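Long-range contacts in tyrosine phosphatase (PDB 5NCR), which acts as a viral tyrosine phosphatase of the dual-specificity family with triple substrate specificity, and works as a homodimer: residues B[87-92]-B[170-175]; B[78-82]-B[116-120]; B[124-128]-B[146-151]; B[23-29]-B[157-161]; B[34-40]-B[107-113]. The protein carries 2 engineered substitutions. All blocks are in the same frame, centred on the assembly; numbering follows the deposited sequence.

Contact 1 (B[87-92]-B[170-175])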
# COMPACT_ATOMS: atom_id res chain seq x y z
N ILE B 87 12.62 9.90 -17.07
CA ILE B 87 12.10 8.78 -17.88
C ILE B 87 10.68 9.06 -18.38
O ILE B 87 10.12 8.24 -19.11
CB ILE B 87 12.22 7.41 -17.15
CG1 ILE B 87 11.45 7.39 -15.80
CG2 ILE B 87 13.68 6.99 -17.01
CD1 ILE B 87 10.85 6.06 -15.41
N ALA B 88 10.10 10.22 -17.97
CA ALA B 88 8.76 10.69 -18.32
C ALA B 88 8.56 10.86 -19.82
O ALA B 88 7.46 10.62 -20.29
CB ALA B 88 8.44 11.99 -17.61
N SER B 89 9.59 11.27 -20.59
CA SER B 89 9.38 11.36 -22.05
C SER B 89 9.80 10.06 -22.80
O SER B 89 9.25 9.76 -23.87
CB SER B 89 10.00 12.61 -22.65
OG SER B 89 11.39 12.70 -22.40
N ILE B 90 10.66 9.24 -22.20
CA ILE B 90 11.07 7.95 -22.78
C ILE B 90 9.94 6.91 -22.65
O ILE B 90 9.68 6.14 -23.59
CB ILE B 90 12.37 7.46 -22.08
CG1 ILE B 90 13.60 8.25 -22.56
CG2 ILE B 90 12.59 5.93 -22.22
CD1 ILE B 90 14.77 8.24 -21.54
N MET B 91 9.29 6.87 -21.47
CA MET B 91 8.26 5.87 -21.16
C MET B 91 7.08 5.82 -22.14
O MET B 91 6.78 4.71 -22.58
CB MET B 91 7.75 5.99 -19.72
CG MET B 91 7.37 4.65 -19.11
SD MET B 91 8.60 3.30 -19.36
CE MET B 91 10.02 3.94 -18.56
N PRO B 92 6.40 6.93 -22.53
CA PRO B 92 5.28 6.80 -23.49
C PRO B 92 5.69 6.15 -24.81
O PRO B 92 4.96 5.31 -25.32
CB PRO B 92 4.80 8.24 -23.68
CG PRO B 92 5.25 8.96 -22.45
CD PRO B 92 6.59 8.34 -22.13
N GLN B 170 8.32 8.35 -10.81
CA GLN B 170 7.95 8.82 -12.15
C GLN B 170 6.90 7.89 -12.80
O GLN B 170 5.99 8.37 -13.47
CB GLN B 170 9.17 8.95 -13.06
CG GLN B 170 10.07 10.11 -12.68
CD GLN B 170 11.23 10.19 -13.64
OE1 GLN B 170 11.10 10.65 -14.77
NE2 GLN B 170 12.38 9.76 -13.23
N LEU B 171 7.02 6.58 -12.58
CA LEU B 171 6.07 5.57 -13.08
C LEU B 171 4.73 5.68 -12.35
O LEU B 171 3.68 5.62 -12.98
CB LEU B 171 6.65 4.16 -12.95
CG LEU B 171 7.82 3.83 -13.87
CD1 LEU B 171 8.52 2.58 -13.43
CD2 LEU B 171 7.37 3.64 -15.30
N ILE B 172 4.76 5.89 -11.03
CA ILE B 172 3.53 6.11 -10.24
C ILE B 172 2.82 7.33 -10.80
O ILE B 172 1.64 7.24 -11.09
CB ILE B 172 3.81 6.19 -8.72
CG1 ILE B 172 4.29 4.82 -8.18
CG2 ILE B 172 2.58 6.72 -7.91
CD1 ILE B 172 5.06 4.85 -6.87
N LYS B 173 3.53 8.45 -10.99
CA LYS B 173 2.96 9.71 -11.52
C LYS B 173 2.27 9.50 -12.86
O LYS B 173 1.13 9.91 -13.06
CB LYS B 173 4.02 10.81 -11.68
CG LYS B 173 4.52 11.45 -10.39
CD LYS B 173 3.52 12.33 -9.67
CE LYS B 173 3.43 13.76 -10.16
NZ LYS B 173 2.50 14.54 -9.30
N MET B 174 2.97 8.83 -13.77
CA MET B 174 2.49 8.55 -15.11
C MET B 174 1.31 7.56 -15.20
O MET B 174 0.37 7.83 -15.94
CB MET B 174 3.69 8.08 -15.95
CG MET B 174 3.38 7.70 -17.36
SD MET B 174 4.92 7.75 -18.34
CE MET B 174 4.93 9.53 -18.75
N PHE B 175 1.38 6.42 -14.50
CA PHE B 175 0.38 5.35 -14.65
C PHE B 175 -0.64 5.23 -13.53
O PHE B 175 -1.66 4.55 -13.68
CB PHE B 175 1.06 4.00 -14.90
CG PHE B 175 1.89 3.96 -16.17
CD1 PHE B 175 1.27 3.85 -17.42
CD2 PHE B 175 3.27 4.03 -16.11
CE1 PHE B 175 2.04 3.82 -18.59
CE2 PHE B 175 4.04 3.99 -17.29
CZ PHE B 175 3.42 3.85 -18.52

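Contact 2 (B[78-82]-B[116-120]). With PO4 (phosphate ion), chain D; SO4 (sulfate ion), chain E.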
# COMPACT_ATOMS: atom_id res chain seq x y z
N PRO B 78 19.96 5.03 -23.82
CA PRO B 78 20.98 5.17 -22.77
C PRO B 78 20.42 5.97 -21.62
O PRO B 78 19.78 6.99 -21.80
CB PRO B 78 22.17 5.86 -23.47
CG PRO B 78 21.65 6.32 -24.81
CD PRO B 78 20.19 5.98 -24.93
N LEU B 79 20.49 5.38 -20.46
CA LEU B 79 20.01 5.92 -19.22
C LEU B 79 21.02 5.55 -18.18
O LEU B 79 21.70 4.51 -18.28
CB LEU B 79 18.67 5.30 -18.80
CG LEU B 79 17.40 5.72 -19.52
CD1 LEU B 79 16.29 4.78 -19.22
CD2 LEU B 79 16.97 7.08 -19.13
N ARG B 80 21.11 6.45 -17.18
CA ARG B 80 21.94 6.32 -16.00
C ARG B 80 20.99 5.86 -14.89
O ARG B 80 19.86 6.37 -14.79
CB ARG B 80 22.61 7.66 -15.62
CG ARG B 80 23.67 7.48 -14.53
CD ARG B 80 24.58 8.68 -14.32
NE ARG B 80 25.60 8.40 -13.31
CZ ARG B 80 25.60 8.86 -12.06
NH1 ARG B 80 24.64 9.68 -11.65
NH2 ARG B 80 26.58 8.54 -11.23
N ASP B 81 21.43 4.89 -14.07
CA ASP B 81 20.63 4.43 -12.97
C ASP B 81 20.94 5.34 -11.75
O ASP B 81 21.80 5.03 -10.94
CB ASP B 81 20.85 2.93 -12.70
CG ASP B 81 20.10 2.40 -11.50
OD1 ASP B 81 19.08 3.02 -11.11
OD2 ASP B 81 20.51 1.35 -10.95
N ASP B 82 20.27 6.49 -11.69
CA ASP B 82 20.46 7.47 -10.60
C ASP B 82 19.15 8.14 -10.16
O ASP B 82 18.08 7.81 -10.70
CB ASP B 82 21.54 8.49 -10.94
CG ASP B 82 21.24 9.36 -12.15
OD1 ASP B 82 20.05 9.57 -12.44
OD2 ASP B 82 22.19 9.91 -12.75
N VAL B 116 17.57 -4.65 -13.15
CA VAL B 116 16.77 -4.20 -12.01
C VAL B 116 16.04 -2.87 -12.24
O VAL B 116 14.81 -2.86 -12.19
CB VAL B 116 17.61 -4.16 -10.69
CG1 VAL B 116 16.80 -3.58 -9.52
CG2 VAL B 116 18.18 -5.53 -10.35
N ASN B 117 16.79 -1.77 -12.41
CA ASN B 117 16.20 -0.44 -12.41
C ASN B 117 15.79 0.17 -13.76
O ASN B 117 14.64 0.52 -13.90
CB ASN B 117 17.10 0.53 -11.67
CG ASN B 117 17.25 0.17 -10.22
OD1 ASN B 117 18.35 -0.01 -9.75
ND2 ASN B 117 16.19 0.05 -9.47
N ARG B 118 16.71 0.31 -14.72
CA ARG B 118 16.37 0.93 -16.01
C ARG B 118 15.39 0.07 -16.81
O ARG B 118 14.30 0.54 -17.15
CB ARG B 118 17.63 1.30 -16.81
CG ARG B 118 18.49 2.33 -16.05
CD ARG B 118 19.91 2.41 -16.54
NE ARG B 118 20.73 1.32 -16.04
CZ ARG B 118 22.02 1.14 -16.33
NH1 ARG B 118 22.65 2.00 -17.12
NH2 ARG B 118 22.67 0.10 -15.86
N SER B 119 15.73 -1.21 -16.97
CA SER B 119 14.89 -2.18 -17.66
C SER B 119 13.65 -2.51 -16.83
O SER B 119 12.59 -2.72 -17.41
CB SER B 119 15.68 -3.44 -17.99
OG SER B 119 16.23 -4.00 -16.81
N GLY B 120 13.81 -2.58 -15.51
CA GLY B 120 12.70 -2.80 -14.59
C GLY B 120 11.65 -1.69 -14.75
O GLY B 120 10.46 -1.97 -14.83
P PO4 D . 20.06 -1.67 -13.63
O1 PO4 D . 21.65 -1.63 -13.78
O2 PO4 D . 19.66 -1.61 -12.09
O3 PO4 D . 19.47 -2.99 -14.29
O4 PO4 D . 19.44 -0.49 -14.34
S SO4 E . 26.13 1.45 -17.33
O1 SO4 E . 27.01 2.52 -16.82
O2 SO4 E . 26.94 0.39 -17.94
O3 SO4 E . 25.35 0.92 -16.19
O4 SO4 E . 25.22 1.99 -18.35

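Contact 3 (B[124-128]-B[146-151])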
# COMPACT_ATOMS: atom_id res chain seq x y z
N MET B 124 7.83 -2.28 -15.80
CA MET B 124 6.72 -1.78 -14.98
C MET B 124 5.81 -0.91 -15.82
O MET B 124 4.59 -1.11 -15.80
CB MET B 124 7.25 -0.98 -13.77
CG MET B 124 6.19 -0.75 -12.70
SD MET B 124 5.62 -2.30 -11.92
CE MET B 124 4.03 -1.74 -11.27
N GLY B 125 6.40 0.02 -16.58
CA GLY B 125 5.63 0.89 -17.45
C GLY B 125 4.81 0.11 -18.45
O GLY B 125 3.62 0.36 -18.61
N TYR B 126 5.43 -0.87 -19.11
CA TYR B 126 4.76 -1.69 -20.12
C TYR B 126 3.62 -2.56 -19.55
O TYR B 126 2.56 -2.65 -20.17
CB TYR B 126 5.78 -2.51 -20.89
CG TYR B 126 5.12 -3.43 -21.90
CD1 TYR B 126 4.34 -2.91 -22.92
CD2 TYR B 126 5.20 -4.81 -21.78
CE1 TYR B 126 3.66 -3.75 -23.81
CE2 TYR B 126 4.58 -5.66 -22.69
CZ TYR B 126 3.80 -5.13 -23.70
OH TYR B 126 3.15 -5.98 -24.56
N VAL B 127 3.83 -3.16 -18.38
CA VAL B 127 2.81 -3.96 -17.69
C VAL B 127 1.62 -3.06 -17.30
O VAL B 127 0.47 -3.46 -17.48
CB VAL B 127 3.42 -4.75 -16.51
CG1 VAL B 127 2.32 -5.39 -15.68
CG2 VAL B 127 4.40 -5.83 -17.03
N MET B 128 1.89 -1.84 -16.83
CA MET B 128 0.85 -0.85 -16.47
C MET B 128 0.09 -0.43 -17.72
O MET B 128 -1.15 -0.49 -17.74
CB MET B 128 1.44 0.39 -15.77
CG MET B 128 1.92 0.13 -14.34
SD MET B 128 0.67 -0.54 -13.18
CE MET B 128 -0.59 0.81 -13.17
N TYR B 146 -3.29 -1.92 -8.41
CA TYR B 146 -2.73 -2.76 -9.46
C TYR B 146 -1.22 -2.55 -9.53
O TYR B 146 -0.50 -3.52 -9.69
CB TYR B 146 -3.41 -2.53 -10.83
CG TYR B 146 -2.86 -3.46 -11.91
CD1 TYR B 146 -3.33 -4.77 -12.03
CD2 TYR B 146 -1.81 -3.06 -12.73
CE1 TYR B 146 -2.78 -5.65 -12.98
CE2 TYR B 146 -1.25 -3.93 -13.66
CZ TYR B 146 -1.73 -5.23 -13.78
OH TYR B 146 -1.17 -6.06 -14.72
N PHE B 147 -0.74 -1.28 -9.39
CA PHE B 147 0.68 -0.95 -9.44
C PHE B 147 1.37 -1.68 -8.27
O PHE B 147 2.40 -2.30 -8.45
CB PHE B 147 0.89 0.56 -9.32
CG PHE B 147 2.33 0.99 -9.56
CD1 PHE B 147 3.30 0.83 -8.58
CD2 PHE B 147 2.68 1.63 -10.75
CE1 PHE B 147 4.62 1.25 -8.80
CE2 PHE B 147 4.01 2.00 -11.00
CZ PHE B 147 4.97 1.84 -10.01
N LEU B 148 0.78 -1.58 -7.08
CA LEU B 148 1.24 -2.20 -5.87
C LEU B 148 1.39 -3.74 -6.01
O LEU B 148 2.48 -4.26 -5.77
CB LEU B 148 0.30 -1.84 -4.71
CG LEU B 148 0.61 -2.44 -3.37
CD1 LEU B 148 2.01 -2.04 -2.87
CD2 LEU B 148 -0.45 -2.08 -2.39
N LYS B 149 0.31 -4.42 -6.41
CA LYS B 149 0.24 -5.87 -6.57
C LYS B 149 1.26 -6.33 -7.64
O LYS B 149 2.00 -7.26 -7.38
CB LYS B 149 -1.20 -6.27 -6.94
CG LYS B 149 -1.47 -7.75 -7.16
CD LYS B 149 -2.99 -7.99 -7.31
CE LYS B 149 -3.38 -9.08 -8.29
NZ LYS B 149 -3.30 -10.43 -7.68
N THR B 150 1.33 -5.63 -8.78
CA THR B 150 2.21 -5.95 -9.90
C THR B 150 3.68 -5.76 -9.53
O THR B 150 4.50 -6.58 -9.90
CB THR B 150 1.80 -5.14 -11.13
OG1 THR B 150 0.41 -5.39 -11.36
CG2 THR B 150 2.60 -5.48 -12.36
N TYR B 151 3.99 -4.68 -8.81
CA TYR B 151 5.34 -4.38 -8.36
C TYR B 151 5.87 -5.54 -7.48
O TYR B 151 6.99 -6.01 -7.70
CB TYR B 151 5.36 -3.06 -7.56
CG TYR B 151 6.74 -2.79 -7.03
CD1 TYR B 151 7.74 -2.30 -7.86
CD2 TYR B 151 7.09 -3.15 -5.73
CE1 TYR B 151 9.05 -2.14 -7.40
CE2 TYR B 151 8.39 -2.98 -5.26
CZ TYR B 151 9.37 -2.49 -6.11
OH TYR B 151 10.64 -2.30 -5.65
O HOH W 1 -0.59 -6.04 -17.35

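Contact 4 (B[23-29]-B[157-161])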
# COMPACT_ATOMS: atom_id res chain seq x y z
N ALA B 23 17.45 -11.34 -2.86
CA ALA B 23 17.89 -12.16 -3.99
C ALA B 23 18.10 -11.23 -5.18
O ALA B 23 17.50 -10.16 -5.24
CB ALA B 23 16.86 -13.22 -4.34
N LEU B 24 19.01 -11.60 -6.09
CA LEU B 24 19.25 -10.80 -7.29
C LEU B 24 18.69 -11.54 -8.50
O LEU B 24 18.59 -12.77 -8.43
CB LEU B 24 20.73 -10.43 -7.46
CG LEU B 24 21.31 -9.37 -6.48
CD1 LEU B 24 22.70 -8.94 -6.92
CD2 LEU B 24 20.38 -8.13 -6.35
N PRO B 25 18.26 -10.84 -9.57
CA PRO B 25 17.73 -11.55 -10.75
C PRO B 25 18.70 -12.61 -11.27
O PRO B 25 19.90 -12.38 -11.31
CB PRO B 25 17.52 -10.43 -11.77
CG PRO B 25 17.36 -9.22 -10.98
CD PRO B 25 18.26 -9.38 -9.80
N SER B 26 18.15 -13.81 -11.54
CA SER B 26 18.85 -14.97 -12.05
C SER B 26 17.93 -15.50 -13.14
O SER B 26 16.88 -16.10 -12.85
CB SER B 26 19.07 -16.02 -10.98
OG SER B 26 19.54 -17.21 -11.61
N GLY B 27 18.24 -15.06 -14.34
CA GLY B 27 17.56 -15.42 -15.57
C GLY B 27 16.60 -14.36 -16.05
O GLY B 27 16.14 -13.52 -15.25
N MET B 28 16.27 -14.39 -17.33
CA MET B 28 15.30 -13.42 -17.81
C MET B 28 13.90 -13.82 -17.37
O MET B 28 13.66 -14.98 -17.04
CB MET B 28 15.41 -13.15 -19.32
CG MET B 28 15.58 -14.35 -20.17
SD MET B 28 15.71 -13.78 -21.91
CE MET B 28 17.40 -14.12 -22.30
N THR B 29 13.01 -12.86 -17.31
CA THR B 29 11.63 -13.04 -16.89
C THR B 29 10.76 -12.60 -18.05
O THR B 29 10.88 -11.49 -18.54
CB THR B 29 11.34 -12.25 -15.59
OG1 THR B 29 12.27 -12.67 -14.58
CG2 THR B 29 9.91 -12.43 -15.08
N LEU B 157 9.48 -12.58 -8.18
CA LEU B 157 10.13 -13.44 -9.17
C LEU B 157 11.60 -13.10 -9.37
O LEU B 157 12.39 -13.99 -9.68
CB LEU B 157 9.42 -13.36 -10.54
CG LEU B 157 7.95 -13.75 -10.63
CD1 LEU B 157 7.39 -13.38 -11.98
CD2 LEU B 157 7.74 -15.22 -10.37
N ARG B 158 11.96 -11.82 -9.24
CA ARG B 158 13.27 -11.30 -9.58
C ARG B 158 14.17 -10.93 -8.41
O ARG B 158 15.37 -10.73 -8.62
CB ARG B 158 13.09 -10.11 -10.53
CG ARG B 158 12.55 -10.64 -11.85
CD ARG B 158 12.57 -9.68 -12.99
NE ARG B 158 13.91 -9.19 -13.33
CZ ARG B 158 14.81 -9.82 -14.09
NH1 ARG B 158 14.57 -11.05 -14.53
NH2 ARG B 158 15.96 -9.23 -14.38
N GLY B 159 13.60 -10.83 -7.22
CA GLY B 159 14.33 -10.48 -6.00
C GLY B 159 14.59 -9.00 -5.88
O GLY B 159 14.32 -8.41 -4.84
N ALA B 160 15.17 -8.40 -6.94
CA ALA B 160 15.42 -6.98 -7.02
C ALA B 160 14.72 -6.50 -8.25
O ALA B 160 14.90 -7.08 -9.34
CB ALA B 160 16.90 -6.70 -7.13
N PHE B 161 13.91 -5.45 -8.10
CA PHE B 161 13.13 -4.91 -9.20
C PHE B 161 12.74 -3.49 -8.91
O PHE B 161 12.06 -3.25 -7.92
CB PHE B 161 11.87 -5.79 -9.46
CG PHE B 161 10.88 -5.21 -10.44
CD1 PHE B 161 11.15 -5.20 -11.80
CD2 PHE B 161 9.66 -4.69 -10.00
CE1 PHE B 161 10.23 -4.65 -12.72
CE2 PHE B 161 8.73 -4.17 -10.91
CZ PHE B 161 9.03 -4.13 -12.26
O HOH W 2 17.89 -11.00 -15.32

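Contact 5 (B[34-40]-B[107-113]). Engineered in segment 107-113: S112 (natural residue Cys). With PO4 (phosphate ion), chain D.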
# COMPACT_ATOMS: atom_id res chain seq x y z
N HIS B 34 5.60 -12.07 -25.57
CA HIS B 34 6.78 -11.71 -26.35
C HIS B 34 7.75 -10.72 -25.70
O HIS B 34 8.81 -10.47 -26.26
CB HIS B 34 6.37 -11.22 -27.75
CG HIS B 34 5.38 -12.12 -28.42
ND1 HIS B 34 5.75 -13.41 -28.82
CD2 HIS B 34 4.06 -11.96 -28.68
CE1 HIS B 34 4.67 -13.97 -29.33
NE2 HIS B 34 3.63 -13.15 -29.27
N VAL B 35 7.43 -10.15 -24.53
CA VAL B 35 8.35 -9.19 -23.89
C VAL B 35 9.04 -9.84 -22.67
O VAL B 35 8.39 -10.43 -21.83
CB VAL B 35 7.72 -7.81 -23.56
CG1 VAL B 35 8.75 -6.85 -22.95
CG2 VAL B 35 7.10 -7.22 -24.82
N TYR B 36 10.37 -9.75 -22.64
CA TYR B 36 11.22 -10.32 -21.60
C TYR B 36 12.03 -9.22 -20.95
O TYR B 36 12.38 -8.22 -21.59
CB TYR B 36 12.17 -11.38 -22.20
CG TYR B 36 11.50 -12.60 -22.81
CD1 TYR B 36 10.86 -12.53 -24.05
CD2 TYR B 36 11.59 -13.84 -22.20
CE1 TYR B 36 10.30 -13.65 -24.64
CE2 TYR B 36 11.05 -14.98 -22.79
CZ TYR B 36 10.38 -14.88 -23.99
OH TYR B 36 9.83 -16.00 -24.57
N LEU B 37 12.30 -9.41 -19.66
CA LEU B 37 13.08 -8.52 -18.81
C LEU B 37 14.34 -9.29 -18.44
O LEU B 37 14.24 -10.42 -18.01
CB LEU B 37 12.25 -8.13 -17.56
CG LEU B 37 12.94 -7.38 -16.42
CD1 LEU B 37 13.59 -6.11 -16.92
CD2 LEU B 37 11.94 -6.99 -15.34
N GLY B 38 15.50 -8.67 -18.64
CA GLY B 38 16.76 -9.31 -18.33
C GLY B 38 17.87 -8.36 -17.98
O GLY B 38 17.68 -7.14 -17.94
N SER B 39 19.06 -8.95 -17.75
CA SER B 39 20.28 -8.23 -17.38
C SER B 39 21.28 -8.26 -18.55
O SER B 39 20.98 -8.80 -19.62
CB SER B 39 20.91 -8.93 -16.18
OG SER B 39 21.38 -10.20 -16.57
N ALA B 40 22.50 -7.73 -18.31
CA ALA B 40 23.61 -7.74 -19.28
C ALA B 40 23.99 -9.18 -19.62
O ALA B 40 24.31 -9.46 -20.77
CB ALA B 40 24.82 -7.00 -18.71
N PRO B 107 9.67 -11.55 -30.36
CA PRO B 107 10.26 -11.73 -29.02
C PRO B 107 11.29 -10.65 -28.76
O PRO B 107 12.18 -10.39 -29.59
CB PRO B 107 10.89 -13.13 -29.08
CG PRO B 107 10.17 -13.81 -30.23
CD PRO B 107 9.97 -12.71 -31.23
N THR B 108 11.08 -9.91 -27.66
CA THR B 108 11.88 -8.74 -27.31
C THR B 108 12.46 -8.87 -25.93
O THR B 108 11.75 -9.23 -24.99
CB THR B 108 11.01 -7.48 -27.45
OG1 THR B 108 10.57 -7.41 -28.80
CG2 THR B 108 11.74 -6.18 -27.04
N LEU B 109 13.75 -8.52 -25.81
CA LEU B 109 14.44 -8.49 -24.53
C LEU B 109 14.77 -7.05 -24.12
O LEU B 109 15.60 -6.40 -24.75
CB LEU B 109 15.70 -9.39 -24.57
CG LEU B 109 16.55 -9.39 -23.28
CD1 LEU B 109 15.79 -10.01 -22.08
CD2 LEU B 109 17.90 -10.02 -23.52
N VAL B 110 14.15 -6.57 -23.03
CA VAL B 110 14.42 -5.27 -22.44
C VAL B 110 15.47 -5.53 -21.36
O VAL B 110 15.26 -6.36 -20.47
CB VAL B 110 13.15 -4.61 -21.86
CG1 VAL B 110 13.44 -3.19 -21.38
CG2 VAL B 110 12.01 -4.62 -22.88
N HIS B 111 16.63 -4.86 -21.47
CA HIS B 111 17.71 -5.14 -20.52
C HIS B 111 18.51 -3.89 -20.13
O HIS B 111 18.52 -2.88 -20.83
CB HIS B 111 18.64 -6.26 -21.06
CG HIS B 111 19.46 -5.80 -22.23
ND1 HIS B 111 20.71 -5.22 -22.06
CD2 HIS B 111 19.15 -5.77 -23.55
CE1 HIS B 111 21.13 -4.90 -23.27
NE2 HIS B 111 20.24 -5.23 -24.20
N SER B 112 19.18 -4.01 -18.98
CA SER B 112 20.09 -3.04 -18.38
C SER B 112 21.03 -3.89 -17.54
O SER B 112 20.73 -5.04 -17.31
CB SER B 112 19.34 -1.97 -17.58
OG SER B 112 18.44 -2.55 -16.66
N VAL B 113 22.17 -3.36 -17.13
CA VAL B 113 23.27 -4.13 -16.51
C VAL B 113 22.80 -5.14 -15.44
O VAL B 113 23.01 -6.33 -15.65
CB VAL B 113 24.41 -3.22 -15.99
CG1 VAL B 113 25.53 -4.04 -15.35
CG2 VAL B 113 24.97 -2.36 -17.12
P PO4 D . 20.06 -1.67 -13.63
O1 PO4 D . 21.65 -1.63 -13.78
O2 PO4 D . 19.66 -1.61 -12.09
O3 PO4 D . 19.47 -2.99 -14.29
O4 PO4 D . 19.44 -0.49 -14.34

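Contact 1 (B[87-92]-B[170-175])
The chain entering helix 90-103 is held on helix 165-177 by one polar side chain, Q170, and a set of apolar ones. Q170 OE1 accepts a nearly straight hydrogen bond from I87 N (2.9 Å) and a weak, bent one from A88 N (3.4 Å), while its NE2 turns to T85 O, so the amide engages the chain on its approach to helix 90-103. I87 adds an apolar contact to its backbone bond: its CD1 packs 4.1 Å from L171 CG. M174, one helical turn after Q170, has the most surface buried of these residues. Its CE approaches A88 O at 3.2 Å and P92 CG at 3.8 Å, and its SD sits 3.6 Å from M91 CB. M91 in turn brings its CG 3.9 Å from both L171 CD2 and F175 CE2, the latter at the edge of the ring. L171 and F175 also rest on helix 118-134, which carries the contact into the interior. The result is a helix entrance packed against helix 165-177, within the helical layer of the dual-specificity phosphatase fold.

Contact 2 (B[78-82]-B[116-120])
The phosphate pocket of the cysteine-dependent phosphatases is built from the HCx5R signature loop, and this contact joins the arginine end of that loop to segment 78-82. R118 is the hub. Its NH1 donates to L79 O (2.9 Å), which ties the guanidinium to segment 78-82, while NE and NH2 reach phosphate O4 (2.8 Å) and O1 (2.9 Å). The backbone joins in: V116 N, N117 N and R118 N donate to phosphate O3, O2 and O4 at 2.8, 2.9 and 2.9 Å. A sulfate accepts from R118 NH1 at O4 and from R118 NH2 at O3, both 2.8 Å, so the one arginine serves two anions, both probably from the crystallisation liquor. D81 lies across one face of the guanidinium, its CB 3.7 Å from R118 NE; its OD1 is hydrogen-bonded to N164, and its OD2 stands 3.3 Å from phosphate O2. An aspartate loop poised beside a phosphate-filled cradle is consistent with the general-acid loop and P-loop of the dual-specificity phosphatase active site.

Contact 3 (B[124-128]-B[146-151])
M124 lays its methyl group over the face of the F147 ring: CE stands 3.5 Å from the ring centroid, only 7° off the normal, in a CH-pi contact, while the same CE comes 3.3 Å from F147 O and 4.1 Å from T150 CB. One turn on, M128 does its work through sulfur, with SD 3.6 Å from Y146 CD2 at the edge of that ring and 3.8 Å from F147 CD2. To one side of the methionines, V127 packs CG1 against T150 CG2 (3.3 Å) and near Y146 OH (3.7 Å). The helix segments run at 128° to each other, their axes 10.9 Å apart, a wide spacing that long methionine and aromatic side chains fill. T150 OG1 is spent on its own helix, donating to Y146 O at 2.7 Å. Farther along the face turned from this contact, L148 packs on F144 of the second subunit. With no direct hydrogen bond between the segments and one water bridging V127 O (2.8 Å) and Y146 OH (2.7 Å), cohesion rests mainly on Met-aromatic and apolar packing.

Contact 4 (B[23-29]-B[157-161])
In this phosphatase fold, segment 23-29 packs along the C-terminal end of helix 140-158, which terminates at a glycine of positive phi. G159 is the first residue to leave helical geometry, and segment 23-29 runs past it. A23 comes first: its O lies 3.3 Å from G159 CA in a CA-H...O contact, so close that a side chain at G159 would clash with it. L24 follows, its CD2 3.8 Å from A160 CB. P25 then packs on two sides: its CD is 4.0 Å from A160 CB, and its CB lies over one face of the R158 guanidinium, 3.3 Å from NH2. P25 N, being a proline nitrogen, approaches R158 O at 3.0 Å without a hydrogen to share. At G27, where positive phi again suits glycine, the carbonyl O accepts a bond from R158 NH1 (3.0 Å). The chain finally enters the short strand 29-30 at T29, whose CG2 touches L157 CD1 (4.1 Å). R158 also donates through NH2 to G115 O, and so connects this peripheral chain to the signature loop. A water links G27 O (3.1 Å) with R158 NH2 (2.8 Å), and R158 NH1, already bonded to G27 O, also donates to T29 OG1 at 2.8 Å.

Contact 5 (B[34-40]-B[107-113])
An engineered serine marks the most unusual point of this contact: S112 replaces the cysteine of the natural sequence, and its OG donates to phosphate O3 at 2.6 Å. It stands just beyond strand 108-111 in the central sheet of the phosphatase fold, at the start of the signature loop. Strand 35-38 runs parallel to strand 108-111, and the hydrogen bonds shuttle between the two in the manner of a parallel pair: T108 N to H34 O (2.7 Å), Y36 N to T108 O (2.8 Å), V110 N to Y36 O (2.8 Å) and G38 N to V110 O (3.0 Å). On one face V35 CG1 meets V110 CG2 at 4.0 Å, beneath helices 90-103 and 118-134; on the other Y36 CB lies 3.9 Å from L109 CD1, and the Y36 ring meets F55 edge to face. At G38 a CB would collide with L109 CD1, so the glycine suits the site. Beyond the strands the chains stay in touch. S39, the N-cap of helix 40-47, brings its CA to 3.2 Å from S112 O and its CB to 3.4 Å from V113 O. A40 N donates almost straight to V113 O at 3.0 Å.

Overall arrangement
Contacts 3 and 5 are buried, contact 1 is partly so, and contacts 2 and 4 lie at the surface; chemistry follows element type as much as depth. The sheet pairing of contact 5 runs on backbone hydrogen bonds, the helix pair of contact 3 on apolar and sulfur-aromatic packing, and contact 1 adds a glutamine's bonds with backbone NH groups to its apolar packing. At the surface, arginines lead: one binds anions and a backbone oxygen (contact 2), the other backbone and hydroxyl oxygens (contact 4). Contacts 2 and 5 meet at one phosphate, joined by the S112-S119 hydroxyl pair. Helix 118-134 serves contacts 2 and 3, helix 140-158 contacts 3 and 4, and F175 packs contact 1 onto M128.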